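Local atomic coordinates of stringent starvation protein B (Caulobacter vibrioides, PDB entry 2QAS), a protein that probably acts as an adaptor that delivers ssrA-tagged substrates to the ClpX unfoldase for degradation. Residues V28-A36 with Y80-F90. Residues are numbered along the deposited sequence; the frame is centred on the assembly and turned at random.
Sequences VKAALKKAA and YWDLAPGETFF
Leu32 meets Phe90 at the apolar centre through a CH-pi contact: its CD1 lies 3.6 Å from the Phe90 ring centroid and only 18° off the ring normal, so the methyl sits over one face, offset toward the rim, and the two side chains cross at about a right angle. Phe90 CG stands between its backbone N and carbonyl carbon, and the ring presents this face to Leu32 CD1. The other Leu32 methyl, CD2, faces Leu83 CD2, while Leu32 CB packs on Pro85 CB at 4.0 Å. One turn on, Ala35 CB touches Leu83 CD2 at 3.7 Å, and Ala36 CB lies 3.5 Å from Pro85 CD. A weak hydrogen bond runs from Tyr80 OH to Ala35 O, at the phenol edge near the ring plane.

At the polar end, extended Lys29 reaches Glu87 twice: NZ forms a salt bridge with OE2 and donates to Glu87 O at 3.1 Å, in the carbonyl plane on a lone pair (C=O...N 115°). Glu87 bends at chi2, and Lys33 NZ forms a salt bridge with its OE1, the hydrogen bond weak at 3.2 Å. Two lysines one helical turn apart thus share one carboxylate, a salt-bridge network rimming an apolar helix-on-sheet packing.

Segments 28-35 and 81-85 have axes 8.0 Å apart, their N-to-C directions at 143°. Strand 81-85 is outermost, within this chain, in the sheet 81-85, 89-96, 99-106; Phe90 lies on the adjoining strand. Strand 110-115 extends the core through Leu110, which touches Val28 and Phe90, while Ala30 and Lys34 pack against Met19 of the second subunit.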
loop_
_atom_site.group_PDB
_atom_site.type_symbol
_atom_site.label_atom_id
_atom_site.label_comp_id
_atom_site.label_asym_id
_atom_site.label_seq_id
_atom_site.Cartn_x
_atom_site.Cartn_y
_atom_site.Cartn_z
ATOM N N VAL A 28 4.915 6.617 -1.575
ATOM C CA VAL A 28 6.002 7.579 -1.479
ATOM C C VAL A 28 7.248 6.938 -2.068
ATOM O O VAL A 28 7.946 7.533 -2.884
ATOM C CB VAL A 28 6.266 7.965 -0.016
ATOM C CG1 VAL A 28 7.455 8.900 0.070
ATOM C CG2 VAL A 28 5.009 8.624 0.576
ATOM N N LYS A 29 7.518 5.707 -1.658
ATOM C CA LYS A 29 8.674 4.983 -2.160
ATOM C C LYS A 29 8.623 4.803 -3.667
ATOM O O LYS A 29 9.635 4.934 -4.357
ATOM C CB LYS A 29 8.743 3.624 -1.493
ATOM C CG LYS A 29 9.701 2.666 -2.133
ATOM C CD LYS A 29 9.741 1.423 -1.288
ATOM C CE LYS A 29 10.545 0.325 -1.933
ATOM N NZ LYS A 29 10.345 -0.921 -1.146
ATOM N N ALA A 30 7.445 4.501 -4.190
ATOM C CA ALA A 30 7.321 4.313 -5.628
ATOM C C ALA A 30 7.484 5.640 -6.368
ATOM O O ALA A 30 8.042 5.675 -7.463
ATOM C CB ALA A 30 5.990 3.676 -5.961
ATOM N N ALA A 31 7.003 6.729 -5.770
ATOM C CA ALA A 31 7.124 8.058 -6.365
ATOM C C ALA A 31 8.597 8.494 -6.366
ATOM O O ALA A 31 9.077 9.107 -7.327
ATOM C CB ALA A 31 6.282 9.059 -5.583
ATOM N N LEU A 32 9.316 8.177 -5.291
ATOM C CA LEU A 32 10.729 8.525 -5.210
ATOM C C LEU A 32 11.580 7.721 -6.195
ATOM O O LEU A 32 12.683 8.129 -6.527
ATOM C CB LEU A 32 11.259 8.335 -3.782
ATOM C CG LEU A 32 10.727 9.362 -2.772
ATOM C CD1 LEU A 32 11.213 9.051 -1.379
ATOM C CD2 LEU A 32 11.182 10.745 -3.177
ATOM N N LYS A 33 11.082 6.578 -6.661
ATOM C CA LYS A 33 11.844 5.779 -7.619
ATOM C C LYS A 33 11.699 6.371 -9.007
ATOM O O LYS A 33 12.601 6.268 -9.831
ATOM C CB LYS A 33 11.399 4.306 -7.617
ATOM C CG LYS A 33 11.918 3.540 -6.410
ATOM C CD LYS A 33 11.674 2.046 -6.497
ATOM C CE LYS A 33 12.359 1.323 -5.328
ATOM N NZ LYS A 33 12.204 -0.172 -5.374
ATOM N N LYS A 34 10.559 6.992 -9.270
ATOM C CA LYS A 34 10.359 7.632 -10.562
ATOM C C LYS A 34 11.177 8.922 -10.577
ATOM O O LYS A 34 11.677 9.337 -11.617
ATOM C CB LYS A 34 8.877 7.953 -10.784
ATOM C CG LYS A 34 7.982 6.726 -10.853
ATOM C CD LYS A 34 6.566 7.100 -11.257
ATOM C CE LYS A 34 5.670 5.867 -11.348
ATOM N NZ LYS A 34 4.316 6.203 -11.896
ATOM N N ALA A 35 11.315 9.547 -9.410
ATOM C CA ALA A 35 12.073 10.789 -9.286
ATOM C C ALA A 35 13.569 10.515 -9.354
ATOM O O ALA A 35 14.354 11.386 -9.721
ATOM C CB ALA A 35 11.732 11.483 -7.967
ATOM N N ALA A 36 13.965 9.303 -8.984
ATOM C CA ALA A 36 15.371 8.930 -9.002
ATOM C C ALA A 36 15.772 8.459 -10.390
ATOM O O ALA A 36 16.953 8.276 -10.673
ATOM C CB ALA A 36 15.634 7.842 -7.980
ATOM N N TYR A 80 17.938 19.098 -5.905
ATOM C CA TYR A 80 18.221 17.841 -5.231
ATOM C C TYR A 80 19.104 16.999 -6.137
ATOM O O TYR A 80 18.953 16.987 -7.361
ATOM C CB TYR A 80 16.952 17.083 -4.869
ATOM C CG TYR A 80 16.190 16.491 -6.027
ATOM C CD1 TYR A 80 15.241 17.236 -6.713
ATOM C CD2 TYR A 80 16.362 15.153 -6.381
ATOM C CE1 TYR A 80 14.462 16.661 -7.718
ATOM C CE2 TYR A 80 15.595 14.571 -7.378
ATOM C CZ TYR A 80 14.643 15.327 -8.043
ATOM O OH TYR A 80 13.862 14.739 -9.022
ATOM N N TRP A 81 20.034 16.292 -5.522
ATOM C CA TRP A 81 20.985 15.502 -6.264
ATOM C C TRP A 81 21.113 14.136 -5.658
ATOM O O TRP A 81 20.828 13.941 -4.471
ATOM C CB TRP A 81 22.346 16.199 -6.216
ATOM C CG TRP A 81 22.347 17.533 -6.874
ATOM C CD1 TRP A 81 22.642 17.795 -8.180
ATOM C CD2 TRP A 81 21.931 18.783 -6.293
ATOM N NE1 TRP A 81 22.428 19.129 -8.454
ATOM C CE2 TRP A 81 21.991 19.759 -7.318
ATOM C CE3 TRP A 81 21.512 19.169 -5.013
ATOM C CZ2 TRP A 81 21.647 21.098 -7.105
ATOM C CZ3 TRP A 81 21.169 20.509 -4.795
ATOM C CH2 TRP A 81 21.239 21.456 -5.839
ATOM N N ASP A 82 21.542 13.194 -6.493
ATOM C CA ASP A 82 21.781 11.826 -6.077
ATOM C C ASP A 82 20.700 11.216 -5.188
ATOM O O ASP A 82 20.986 10.682 -4.116
ATOM C CB ASP A 82 23.140 11.780 -5.389
ATOM C CG ASP A 82 24.244 12.396 -6.256
ATOM O OD1 ASP A 82 24.478 11.890 -7.390
ATOM O OD2 ASP A 82 24.876 13.389 -5.816
ATOM N N LEU A 83 19.451 11.301 -5.633
ATOM C CA LEU A 83 18.349 10.716 -4.891
ATOM C C LEU A 83 18.533 9.199 -4.979
ATOM O O LEU A 83 18.570 8.637 -6.079
ATOM C CB LEU A 83 17.022 11.119 -5.529
ATOM C CG LEU A 83 15.769 10.457 -4.968
ATOM C CD1 LEU A 83 15.667 10.710 -3.484
ATOM C CD2 LEU A 83 14.569 10.996 -5.691
ATOM N N ALA A 84 18.669 8.543 -3.830
ATOM C CA ALA A 84 18.862 7.095 -3.788
ATOM C C ALA A 84 17.797 6.460 -2.907
ATOM O O ALA A 84 17.968 6.356 -1.693
ATOM C CB ALA A 84 20.232 6.764 -3.242
ATOM N N PRO A 85 16.674 6.041 -3.511
ATOM C CA PRO A 85 15.586 5.421 -2.752
ATOM C C PRO A 85 15.748 3.918 -2.539
ATOM O O PRO A 85 15.455 3.117 -3.429
ATOM C CB PRO A 85 14.349 5.771 -3.577
ATOM C CG PRO A 85 14.866 5.746 -4.968
ATOM C CD PRO A 85 16.223 6.417 -4.865
ATOM N N GLY A 86 16.236 3.552 -1.355
ATOM C CA GLY A 86 16.420 2.151 -1.022
ATOM C C GLY A 86 15.062 1.513 -0.790
ATOM O O GLY A 86 14.032 2.142 -1.042
ATOM N N GLU A 87 15.037 0.278 -0.299
ATOM C CA GLU A 87 13.752 -0.378 -0.074
ATOM C C GLU A 87 13.120 0.015 1.261
ATOM O O GLU A 87 11.900 -0.028 1.397
ATOM C CB GLU A 87 13.891 -1.909 -0.190
ATOM C CG GLU A 87 14.322 -2.416 -1.601
ATOM C CD GLU A 87 13.212 -2.384 -2.676
ATOM O OE1 GLU A 87 13.520 -2.625 -3.864
ATOM O OE2 GLU A 87 12.037 -2.135 -2.347
ATOM N N THR A 88 13.936 0.423 2.230
ATOM C CA THR A 88 13.402 0.820 3.531
ATOM C C THR A 88 13.590 2.301 3.889
ATOM O O THR A 88 12.968 2.806 4.824
ATOM C CB THR A 88 14.014 -0.037 4.655
ATOM O OG1 THR A 88 15.443 0.074 4.621
ATOM C CG2 THR A 88 13.620 -1.497 4.476
ATOM N N PHE A 89 14.447 2.996 3.148
ATOM C CA PHE A 89 14.705 4.410 3.400
ATOM C C PHE A 89 15.317 5.045 2.155
ATOM O O PHE A 89 15.795 4.339 1.269
ATOM C CB PHE A 89 15.679 4.561 4.565
ATOM C CG PHE A 89 17.093 4.241 4.202
ATOM C CD1 PHE A 89 17.935 5.226 3.699
ATOM C CD2 PHE A 89 17.568 2.936 4.296
ATOM C CE1 PHE A 89 19.226 4.919 3.290
ATOM C CE2 PHE A 89 18.859 2.618 3.889
ATOM C CZ PHE A 89 19.689 3.611 3.383
ATOM N N PHE A 90 15.297 6.374 2.083
ATOM C CA PHE A 90 15.897 7.068 0.945
ATOM C C PHE A 90 16.880 8.128 1.430
ATOM O O PHE A 90 16.747 8.653 2.544
ATOM C CB PHE A 90 14.828 7.725 0.057
ATOM C CG PHE A 90 14.115 8.899 0.695
ATOM C CD1 PHE A 90 13.019 8.701 1.532
ATOM C CD2 PHE A 90 14.532 10.208 0.438
ATOM C CE1 PHE A 90 12.342 9.787 2.106
ATOM C CE2 PHE A 90 13.866 11.299 1.003
ATOM C CZ PHE A 90 12.770 11.091 1.838
#